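PDB 4IEF: gingipain R2 Pro-Domain from Porphyromonas gingivalis, which probably keeps the Arg-specific cysteine protease gingipain R2 inactive, and may assist its folding, until the pro-domain is cleaved away. Local coordinates for residues T38-S43 with I114-G119; V149-L154 with T167-A172. All coordinates share one frame; numbering follows the deposited sequence.

Interaction 1: residues T38-S43 with I114-G119; sequences TGVQTS and IPYVYG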
ATOM      1  N   THR A  38      28.715  -8.550  -7.095  1.00 29.30           N
ATOM      2  CA  THR A  38      28.599  -9.836  -6.402  1.00 28.52           C
ATOM      3  C   THR A  38      28.943 -10.951  -7.398  1.00 31.25           C
ATOM      4  O   THR A  38      28.320 -11.055  -8.458  1.00 30.71           O
ATOM      5  CB  THR A  38      27.186  -9.987  -5.794  1.00 37.44           C
ATOM      6  OG1 THR A  38      26.895  -8.839  -4.996  1.00 44.18           O
ATOM      7  CG2 THR A  38      27.030 -11.248  -4.950  1.00 35.80           C
ATOM      8  N   GLY A  39      29.945 -11.748  -7.055  1.00 27.69           N
ATOM      9  CA  GLY A  39      30.387 -12.873  -7.867  1.00 27.11           C
ATOM     10  C   GLY A  39      29.406 -14.028  -7.799  1.00 29.99           C
ATOM     11  O   GLY A  39      29.033 -14.466  -6.708  1.00 28.58           O
ATOM     12  N   VAL A  40      28.956 -14.508  -8.965  1.00 25.97           N
ATOM     13  CA  VAL A  40      28.015 -15.627  -9.060  1.00 24.86           C
ATOM     14  C   VAL A  40      28.576 -16.700 -10.017  1.00 28.94           C
ATOM     15  O   VAL A  40      29.328 -16.386 -10.941  1.00 28.03           O
ATOM     16  CB  VAL A  40      26.568 -15.207  -9.459  1.00 28.23           C
ATOM     17  CG1 VAL A  40      25.901 -14.355  -8.384  1.00 27.41           C
ATOM     18  CG2 VAL A  40      26.528 -14.502 -10.807  1.00 28.25           C
ATOM     19  N   GLN A  41      28.148 -17.946  -9.800  1.00 26.42           N
ATOM     20  CA  GLN A  41      28.522 -19.117 -10.579  1.00 27.70           C
ATOM     21  C   GLN A  41      27.734 -19.191 -11.876  1.00 31.95           C
ATOM     22  O   GLN A  41      26.502 -19.227 -11.845  1.00 30.75           O
ATOM     23  CB  GLN A  41      28.291 -20.400  -9.754  1.00 28.93           C
ATOM     24  CG  GLN A  41      28.948 -21.643 -10.354  1.00 43.03           C
ATOM     25  CD  GLN A  41      29.010 -22.791  -9.383  1.00 65.01           C
ATOM     26  OE1 GLN A  41      28.004 -23.207  -8.792  1.00 63.20           O
ATOM     27  NE2 GLN A  41      30.194 -23.357  -9.224  1.00 54.37           N
ATOM     28  N   THR A  42      28.440 -19.225 -13.018  1.00 29.13           N
ATOM     29  CA  THR A  42      27.757 -19.370 -14.305  1.00 28.86           C
ATOM     30  C   THR A  42      28.511 -20.380 -15.182  1.00 34.49           C
ATOM     31  O   THR A  42      29.638 -20.754 -14.859  1.00 34.72           O
ATOM     32  CB  THR A  42      27.554 -18.018 -15.036  1.00 29.70           C
ATOM     33  OG1 THR A  42      28.755 -17.608 -15.685  1.00 33.06           O
ATOM     34  CG2 THR A  42      27.021 -16.907 -14.143  1.00 25.25           C
ATOM     35  N   SER A  43      27.891 -20.785 -16.306  1.00 32.19           N
ATOM     36  CA  SER A  43      28.464 -21.697 -17.302  1.00 33.52           C
ATOM     37  C   SER A  43      29.719 -21.106 -17.957  1.00 39.46           C
ATOM     38  O   SER A  43      30.581 -21.865 -18.399  1.00 41.91           O
ATOM     39  CB  SER A  43      27.431 -22.022 -18.376  1.00 37.53           C
ATOM     40  OG  SER A  43      26.942 -20.846 -19.003  1.00 44.69           O
ATOM     41  N   ILE A 114      17.527 -21.734  -9.584  1.00 35.97           N
ATOM     42  CA  ILE A 114      17.457 -21.253 -10.968  1.00 35.92           C
ATOM     43  C   ILE A 114      18.874 -20.816 -11.378  1.00 41.29           C
ATOM     44  O   ILE A 114      19.478 -19.996 -10.683  1.00 39.64           O
ATOM     45  CB  ILE A 114      16.394 -20.131 -11.172  1.00 38.36           C
ATOM     46  CG1 ILE A 114      14.977 -20.632 -10.813  1.00 38.31           C
ATOM     47  CG2 ILE A 114      16.425 -19.588 -12.612  1.00 39.26           C
ATOM     48  CD1 ILE A 114      13.950 -19.534 -10.524  1.00 39.37           C
ATOM     49  N   PRO A 115      19.443 -21.362 -12.477  1.00 40.00           N
ATOM     50  CA  PRO A 115      20.806 -20.969 -12.841  1.00 39.68           C
ATOM     51  C   PRO A 115      20.829 -19.713 -13.704  1.00 42.42           C
ATOM     52  O   PRO A 115      19.813 -19.329 -14.290  1.00 42.23           O
ATOM     53  CB  PRO A 115      21.319 -22.188 -13.612  1.00 42.14           C
ATOM     54  CG  PRO A 115      20.092 -22.770 -14.251  1.00 47.14           C
ATOM     55  CD  PRO A 115      18.897 -22.351 -13.432  1.00 42.12           C
ATOM     56  N   TYR A 116      22.000 -19.082 -13.789  1.00 37.27           N
ATOM     57  CA  TYR A 116      22.215 -17.933 -14.659  1.00 35.44           C
ATOM     58  C   TYR A 116      22.438 -18.481 -16.071  1.00 40.20           C
ATOM     59  O   TYR A 116      23.372 -19.255 -16.282  1.00 42.44           O
ATOM     60  CB  TYR A 116      23.411 -17.105 -14.158  1.00 34.16           C
ATOM     61  CG  TYR A 116      23.127 -16.318 -12.894  1.00 30.75           C
ATOM     62  CD1 TYR A 116      23.427 -16.842 -11.641  1.00 32.22           C
ATOM     63  CD2 TYR A 116      22.587 -15.042 -12.955  1.00 29.52           C
ATOM     64  CE1 TYR A 116      23.177 -16.117 -10.474  1.00 30.98           C
ATOM     65  CE2 TYR A 116      22.342 -14.304 -11.799  1.00 29.31           C
ATOM     66  CZ  TYR A 116      22.635 -14.845 -10.559  1.00 33.79           C
ATOM     67  OH  TYR A 116      22.372 -14.115  -9.422  1.00 28.89           O
ATOM     68  N   VAL A 117      21.534 -18.168 -17.004  1.00 34.62           N
ATOM     69  CA  VAL A 117      21.606 -18.656 -18.381  1.00 34.40           C
ATOM     70  C   VAL A 117      21.786 -17.458 -19.326  1.00 35.55           C
ATOM     71  O   VAL A 117      21.038 -16.482 -19.263  1.00 34.04           O
ATOM     72  CB  VAL A 117      20.390 -19.565 -18.759  1.00 38.98           C
ATOM     73  CG1 VAL A 117      19.053 -18.874 -18.512  1.00 38.95           C
ATOM     74  CG2 VAL A 117      20.485 -20.099 -20.188  1.00 39.25           C
ATOM     75  N   TYR A 118      22.810 -17.541 -20.181  1.00 32.40           N
ATOM     76  CA  TYR A 118      23.148 -16.513 -21.160  1.00 32.80           C
ATOM     77  C   TYR A 118      22.277 -16.655 -22.407  1.00 39.40           C
ATOM     78  O   TYR A 118      22.134 -17.760 -22.936  1.00 39.62           O
ATOM     79  CB  TYR A 118      24.639 -16.589 -21.540  1.00 33.35           C
ATOM     80  CG  TYR A 118      25.575 -16.284 -20.392  1.00 33.17           C
ATOM     81  CD1 TYR A 118      26.040 -17.298 -19.558  1.00 34.80           C
ATOM     82  CD2 TYR A 118      26.016 -14.986 -20.152  1.00 32.78           C
ATOM     83  CE1 TYR A 118      26.899 -17.023 -18.495  1.00 35.06           C
ATOM     84  CE2 TYR A 118      26.890 -14.700 -19.101  1.00 32.88           C
ATOM     85  CZ  TYR A 118      27.320 -15.722 -18.268  1.00 38.07           C
ATOM     86  OH  TYR A 118      28.171 -15.455 -17.224  1.00 33.23           O
ATOM     87  N   GLY A 119      21.695 -15.543 -22.848  1.00 36.92           N
ATOM     88  CA  GLY A 119      20.865 -15.495 -24.049  1.00 37.37           C
ATOM     89  C   GLY A 119      21.679 -15.147 -25.277  1.00 42.54           C
ATOM     90  O   GLY A 119      22.891 -14.938 -25.164  1.00 43.29           O
TER
HETATM   91  O   HOH W   1      24.168 -20.216 -12.797  1.00 33.88           O
HETATM   92  O   HOH W   2      24.302 -20.352 -19.825  1.00 30.82           O
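Thr42 OG1 is gripped by two partners: Tyr118 OH donates a hydrogen bond of 2.7 Å to it, and it is hydrogen-bonded in turn to Gly45 O, at the start of the partner strand 45-51. The hydroxyl lies at the edge of the Tyr118 ring, in its plane. With chi1 at 79°, OG1 sits between the backbone N and the carbonyl carbon, while the methyl is left beside the backbone N, where Thr42 CG2 rests 3.6 Å from Tyr116 CB.

Two residues earlier on the strand, Val40 crosses Tyr116 at about a right angle. Its CG2 stands 3.9 Å from the centroid of the Tyr116 ring, 18° off the normal, a CH-pi contact displaced toward the rim. Lys102 makes a cation-pi contact with the same ring.

Water completes the junction. One molecule donates to Gln41 O and accepts from Tyr116 N at 2.6 Å; another accepts from Tyr118 N and hydrogen-bonds Ser43 OG at 2.8 Å. Tyr116 and Tyr118 thus present alternate side chains of an extended loop to a two-stranded antiparallel hairpin, 36-42 with 45-51, at its turn end.

Interaction 2: residues V149-L154 with T167-A172; sequences VNFAPL and TEIVVA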
ATOM      1  N   VAL A 149      10.926   8.725 -14.984  1.00 28.83           N
ATOM      2  CA  VAL A 149      12.184   8.836 -15.721  1.00 29.30           C
ATOM      3  C   VAL A 149      13.128   7.720 -15.197  1.00 32.05           C
ATOM      4  O   VAL A 149      13.243   7.523 -13.985  1.00 30.53           O
ATOM      5  CB  VAL A 149      12.822  10.266 -15.696  1.00 34.11           C
ATOM      6  CG1 VAL A 149      13.202  10.724 -14.286  1.00 33.72           C
ATOM      7  CG2 VAL A 149      14.017  10.358 -16.645  1.00 34.51           C
ATOM      8  N   ASN A 150      13.745   6.963 -16.113  1.00 29.22           N
ATOM      9  CA  ASN A 150      14.662   5.874 -15.763  1.00 28.40           C
ATOM     10  C   ASN A 150      16.092   6.176 -16.198  1.00 33.03           C
ATOM     11  O   ASN A 150      16.340   6.504 -17.362  1.00 32.08           O
ATOM     12  CB  ASN A 150      14.209   4.550 -16.396  1.00 27.12           C
ATOM     13  CG  ASN A 150      12.721   4.342 -16.320  1.00 43.48           C
ATOM     14  OD1 ASN A 150      12.149   4.230 -15.232  1.00 36.31           O
ATOM     15  ND2 ASN A 150      12.052   4.384 -17.466  1.00 30.81           N
ATOM     16  N   PHE A 151      17.027   6.042 -15.257  1.00 29.72           N
ATOM     17  CA  PHE A 151      18.455   6.185 -15.522  1.00 29.65           C
ATOM     18  C   PHE A 151      19.051   4.807 -15.667  1.00 33.13           C
ATOM     19  O   PHE A 151      18.812   3.969 -14.800  1.00 33.25           O
ATOM     20  CB  PHE A 151      19.159   6.938 -14.383  1.00 31.44           C
ATOM     21  CG  PHE A 151      18.724   8.364 -14.171  1.00 33.26           C
ATOM     22  CD1 PHE A 151      17.762   8.679 -13.218  1.00 35.52           C
ATOM     23  CD2 PHE A 151      19.299   9.398 -14.905  1.00 35.46           C
ATOM     24  CE1 PHE A 151      17.381  10.008 -13.000  1.00 37.15           C
ATOM     25  CE2 PHE A 151      18.920  10.721 -14.688  1.00 38.75           C
ATOM     26  CZ  PHE A 151      17.964  11.018 -13.737  1.00 36.76           C
ATOM     27  N   ALA A 152      19.788   4.549 -16.756  1.00 28.55           N
ATOM     28  CA  ALA A 152      20.478   3.277 -16.980  1.00 27.41           C
ATOM     29  C   ALA A 152      21.994   3.580 -16.971  1.00 31.86           C
ATOM     30  O   ALA A 152      22.587   3.828 -18.024  1.00 31.18           O
ATOM     31  CB  ALA A 152      20.016   2.630 -18.284  1.00 27.75           C
ATOM     32  N   PRO A 153      22.615   3.667 -15.765  1.00 29.72           N
ATOM     33  CA  PRO A 153      24.027   4.074 -15.692  1.00 30.63           C
ATOM     34  C   PRO A 153      25.037   2.949 -15.922  1.00 35.79           C
ATOM     35  O   PRO A 153      26.246   3.183 -15.806  1.00 36.33           O
ATOM     36  CB  PRO A 153      24.147   4.613 -14.270  1.00 32.13           C
ATOM     37  CG  PRO A 153      23.186   3.790 -13.488  1.00 35.38           C
ATOM     38  CD  PRO A 153      22.056   3.450 -14.410  1.00 30.71           C
ATOM     39  N   LEU A 154      24.556   1.739 -16.229  1.00 31.60           N
ATOM     40  CA  LEU A 154      25.429   0.606 -16.483  1.00 31.52           C
ATOM     41  C   LEU A 154      25.158   0.081 -17.897  1.00 34.70           C
ATOM     42  O   LEU A 154      24.090  -0.469 -18.175  1.00 33.68           O
ATOM     43  CB  LEU A 154      25.260  -0.485 -15.401  1.00 30.93           C
ATOM     44  CG  LEU A 154      25.594  -0.072 -13.955  1.00 35.48           C
ATOM     45  CD1 LEU A 154      25.145  -1.116 -12.979  1.00 34.79           C
ATOM     46  CD2 LEU A 154      27.089   0.202 -13.770  1.00 37.66           C
ATOM     47  N   THR A 167      28.969   7.683 -13.767  1.00 33.67           N
ATOM     48  CA  THR A 167      29.087   8.241 -12.418  1.00 33.89           C
ATOM     49  C   THR A 167      28.104   9.396 -12.229  1.00 37.30           C
ATOM     50  O   THR A 167      27.658   9.622 -11.105  1.00 37.39           O
ATOM     51  CB  THR A 167      30.525   8.663 -12.121  1.00 41.99           C
ATOM     52  OG1 THR A 167      30.956   9.601 -13.107  1.00 43.06           O
ATOM     53  CG2 THR A 167      31.478   7.475 -12.061  1.00 40.85           C
ATOM     54  N   GLU A 168      27.753  10.106 -13.325  1.00 32.14           N
ATOM     55  CA  GLU A 168      26.791  11.204 -13.308  1.00 31.41           C
ATOM     56  C   GLU A 168      25.998  11.265 -14.612  1.00 35.70           C
ATOM     57  O   GLU A 168      26.563  11.103 -15.697  1.00 36.12           O
ATOM     58  CB  GLU A 168      27.476  12.550 -13.039  1.00 33.33           C
ATOM     59  CG  GLU A 168      26.503  13.683 -12.766  1.00 43.01           C
ATOM     60  CD  GLU A 168      27.154  15.046 -12.698  1.00 65.49           C
ATOM     61  OE1 GLU A 168      27.350  15.551 -11.567  1.00 53.85           O
ATOM     62  OE2 GLU A 168      27.484  15.605 -13.768  1.00 57.88           O
ATOM     63  N   ILE A 169      24.677  11.474 -14.487  1.00 31.34           N
ATOM     64  CA  ILE A 169      23.731  11.652 -15.592  1.00 30.65           C
ATOM     65  C   ILE A 169      22.761  12.766 -15.204  1.00 34.22           C
ATOM     66  O   ILE A 169      22.074  12.651 -14.187  1.00 33.45           O
ATOM     67  CB  ILE A 169      22.947  10.358 -16.016  1.00 32.38           C
ATOM     68  CG1 ILE A 169      23.868   9.149 -16.308  1.00 32.36           C
ATOM     69  CG2 ILE A 169      22.010  10.658 -17.215  1.00 32.17           C
ATOM     70  CD1 ILE A 169      23.145   7.768 -16.290  1.00 36.54           C
ATOM     71  N   VAL A 170      22.688  13.825 -16.021  1.00 30.52           N
ATOM     72  CA  VAL A 170      21.735  14.911 -15.815  1.00 30.59           C
ATOM     73  C   VAL A 170      20.777  14.888 -17.000  1.00 36.15           C
ATOM     74  O   VAL A 170      21.218  14.973 -18.155  1.00 35.93           O
ATOM     75  CB  VAL A 170      22.370  16.312 -15.591  1.00 34.54           C
ATOM     76  CG1 VAL A 170      21.293  17.360 -15.320  1.00 33.96           C
ATOM     77  CG2 VAL A 170      23.382  16.282 -14.447  1.00 34.50           C
ATOM     78  N   VAL A 171      19.471  14.746 -16.714  1.00 32.56           N
ATOM     79  CA  VAL A 171      18.456  14.710 -17.763  1.00 32.31           C
ATOM     80  C   VAL A 171      17.503  15.905 -17.662  1.00 37.79           C
ATOM     81  O   VAL A 171      17.234  16.412 -16.571  1.00 37.63           O
ATOM     82  CB  VAL A 171      17.656  13.376 -17.809  1.00 35.13           C
ATOM     83  CG1 VAL A 171      18.565  12.193 -18.127  1.00 33.90           C
ATOM     84  CG2 VAL A 171      16.854  13.129 -16.527  1.00 34.46           C
ATOM     85  N   ALA A 172      16.984  16.325 -18.820  1.00 35.06           N
ATOM     86  CA  ALA A 172      15.965  17.355 -18.935  1.00 35.90           C
ATOM     87  C   ALA A 172      14.682  16.692 -19.452  1.00 38.55           C
ATOM     88  O   ALA A 172      14.676  16.116 -20.548  1.00 38.01           O
ATOM     89  CB  ALA A 172      16.431  18.465 -19.874  1.00 37.96           C
TER
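The Phe151 side chain overlaps Ile169 and Val171, two neighbours on the same side of the strand across from it. Ile169 CG2 lies at the ring edge, in plane, 3.8 Å from Phe151 CD2, and the two side chains run antiparallel alongside one another. Val171 does otherwise: it and Phe151 meet tip to tip, Val171 CG2 standing obliquely to the ring, 3.7 Å from Phe151 CE2. Phe151 CG, anti to the carbonyl carbon (chi1 -64°), starts the ring toward strand 168-172. Phe30, from strand 25-31, meets the same ring with its plane turned by only about 25°.

The contact shows how a beta hairpin can splay into two layers. Strands 144-157 and 162-176 are antiparallel partners, and Pro153 still shares a backbone hydrogen bond with Tyr166. Past the corner at Thr167 they part: the axes of 149-151 and 168-172 approach no closer than 9.4 Å, with their directions 158° apart, and no hydrogen bond joins the two segments. The gap is spanned by side chains, as between the facing sheets of a beta-sandwich. Residues 149-151 bond by backbone to Leu69, Arg71 and Thr134, whereas Thr167 and Glu168 form a classic beta bulge facing Lys89.

Alternation decides which residues meet. Val149, Phe151 and Pro153 point across the gap at Ile169 and Val171, while Glu168 and Val170 point away, Glu168 OE1 forming a salt bridge with Arg31. Either side of Phe151 the row continues more thinly. Ile169 CD1, anti to CA (chi2 162°), touches Pro153 CB at 3.9 Å. Beyond the ring, Val149 CG2 meets Val171 CG2 at 4.0 Å, the two valines passing with opposite headings.

In the fold
Their centres 27 Å apart and their nearest atoms about 10 Å apart, the two contacts do not touch, and in sequence both segments of interaction 1 precede those of interaction 2. They illustrate how chemistry follows depth. Interaction 1, at the surface, fastens a long loop to a small hairpin with a hydroxyl pair, bridging waters and one aromatic face, none of its touching residues being buried. Interaction 2, close to the centre of the chain, is wholly buried and made by apolar side chains, with no hydrogen bond across the gap, joining two strands of the large antiparallel sheet that are near neighbours in sequence. Interaction 1 instead brings together segments separated by 70 residues.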